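Local coordinates for protein ATP synthase epsilon chain (Caldalkalibacillus thermarum TA2.A1, PDB 5IK2) that probably forms part of the central rotor stalk of a proton-transporting ATP synthase, which makes ATP from ADP, and is itself able to bind ATP, at residues I61-G66 against I77-A82. The protein carries 2 engineered substitutions. Residues are numbered along the deposited sequence; the frame is centred on the assembly and turned at random.
Sequences IAVSGG and ILADTA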
# COMPACT_ATOMS: atom_id res chain seq x y z
N ILE H 61 -16.60 -64.05 -3.82
CA ILE H 61 -17.02 -62.72 -3.37
C ILE H 61 -17.47 -62.85 -1.91
O ILE H 61 -18.35 -63.66 -1.60
CB ILE H 61 -18.20 -62.16 -4.21
CG1 ILE H 61 -17.84 -62.16 -5.71
CG2 ILE H 61 -18.58 -60.76 -3.74
CD1 ILE H 61 -18.23 -63.42 -6.45
N ALA H 62 -16.85 -62.07 -1.03
CA ALA H 62 -17.23 -62.04 0.39
C ALA H 62 -18.55 -61.28 0.54
O ALA H 62 -18.58 -60.07 0.36
CB ALA H 62 -16.14 -61.37 1.22
N VAL H 63 -19.62 -62.00 0.87
CA VAL H 63 -20.97 -61.42 1.00
C VAL H 63 -21.48 -61.55 2.44
O VAL H 63 -21.37 -62.62 3.04
CB VAL H 63 -21.96 -62.10 0.03
CG1 VAL H 63 -23.38 -61.57 0.23
CG2 VAL H 63 -21.51 -61.89 -1.42
N SER H 64 -22.03 -60.46 2.97
CA SER H 64 -22.66 -60.45 4.29
C SER H 64 -23.97 -59.66 4.26
O SER H 64 -24.05 -58.61 3.63
CB SER H 64 -21.71 -59.86 5.35
OG SER H 64 -21.67 -58.45 5.29
N GLY H 65 -24.99 -60.18 4.95
CA GLY H 65 -26.29 -59.52 5.05
C GLY H 65 -26.99 -59.38 3.72
O GLY H 65 -27.45 -58.28 3.38
N GLY H 66 -27.07 -60.48 2.97
CA GLY H 66 -27.67 -60.47 1.63
C GLY H 66 -28.71 -61.55 1.39
O GLY H 66 -28.89 -62.45 2.21
N ILE H 77 -28.06 -61.02 -6.59
CA ILE H 77 -27.71 -61.08 -5.17
C ILE H 77 -27.55 -59.65 -4.66
O ILE H 77 -26.61 -58.95 -5.05
CB ILE H 77 -26.42 -61.90 -4.93
CG1 ILE H 77 -26.69 -63.39 -5.17
CG2 ILE H 77 -25.90 -61.70 -3.50
CD1 ILE H 77 -25.45 -64.25 -5.26
N LEU H 78 -28.48 -59.22 -3.81
CA LEU H 78 -28.43 -57.92 -3.14
C LEU H 78 -27.95 -58.13 -1.71
O LEU H 78 -28.50 -58.97 -1.00
CB LEU H 78 -29.81 -57.25 -3.15
CG LEU H 78 -30.25 -56.58 -4.46
CD1 LEU H 78 -30.50 -57.60 -5.57
CD2 LEU H 78 -31.50 -55.74 -4.23
N ALA H 79 -26.93 -57.37 -1.29
CA ALA H 79 -26.31 -57.55 0.04
C ALA H 79 -25.78 -56.24 0.62
O ALA H 79 -25.52 -55.29 -0.11
CB ALA H 79 -25.19 -58.57 -0.05
N ASP H 80 -25.62 -56.22 1.95
CA ASP H 80 -25.08 -55.05 2.66
C ASP H 80 -23.67 -54.73 2.18
O ASP H 80 -23.37 -53.58 1.85
CB ASP H 80 -25.04 -55.28 4.18
CG ASP H 80 -26.42 -55.43 4.81
OD1 ASP H 80 -27.44 -55.17 4.14
OD2 ASP H 80 -26.47 -55.82 6.00
N THR H 81 -22.83 -55.75 2.15
CA THR H 81 -21.46 -55.64 1.65
C THR H 81 -21.13 -56.81 0.73
O THR H 81 -21.57 -57.94 0.96
CB THR H 81 -20.44 -55.59 2.80
OG1 THR H 81 -20.63 -56.73 3.66
CG2 THR H 81 -20.62 -54.32 3.62
N ALA H 82 -20.36 -56.52 -0.31
CA ALA H 82 -19.86 -57.52 -1.25
C ALA H 82 -18.50 -57.06 -1.78
O ALA H 82 -18.40 -55.95 -2.31
CB ALA H 82 -20.84 -57.73 -2.38
O HOH W 1 -18.91 -58.49 2.75
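Ser64 and Thr81 face each other as an antiparallel hydrogen-bonded pair, and their hydroxyls also meet. Ser64 N donates to Thr81 O at 3.3 Å, and the bond is nearly straight (166°). The return bond from Thr81 N to Ser64 O is weak. Ser64 OG lies between its own backbone N and carbonyl carbon (chi1 78°). Thr81 OG1 takes the same placing, and the two oxygens come together at 2.6 Å, with Ser64 OG as donor. Water 1 lies 2.6 Å from Thr81 OG1 and donates to Ala62 O at 2.9 Å, so it links the two strands. Helix 114-133 lies on this face. Arg123 NE gives Ser64 OG a weak hydrogen bond, and Arg127 touches Thr81.

Val63 and Ala82 form an antiparallel non-hydrogen-bonded pair, with their side chains on the other face. Ala82 CB packs 4.0 Å from Ile61 CG2, while Ala82 CA points its hydrogen at Ala62 O. Val63 CG1, anti to its backbone N, reaches Ala79 CB at 3.5 Å. Ile8 and Val50 add to this apolar side.

Both segments turn a corner, at Gly65 and at Asp80. Gly65 has a positive phi (63°), which favours glycine. Asp80 N bonds to Gly65 O at 3.1 Å, from above the carbonyl plane, and only weakly to Ser64 O. Asp80 OD2 is hydrogen-bonded to a polar side chain of another protein's chain. Gly66 and Ala79, across the corner from Ser64 and Thr81, form another antiparallel non-hydrogen-bonded pair.

Thr81 binds ATP in another structure of this protein, as do Arg123 and Arg127; no ATP is bound to this chain here. Asp80 and Thr81 both oppose Ser64, a classic beta bulge in the beta-sandwich domain of the epsilon subunit, beside the C-terminal helix.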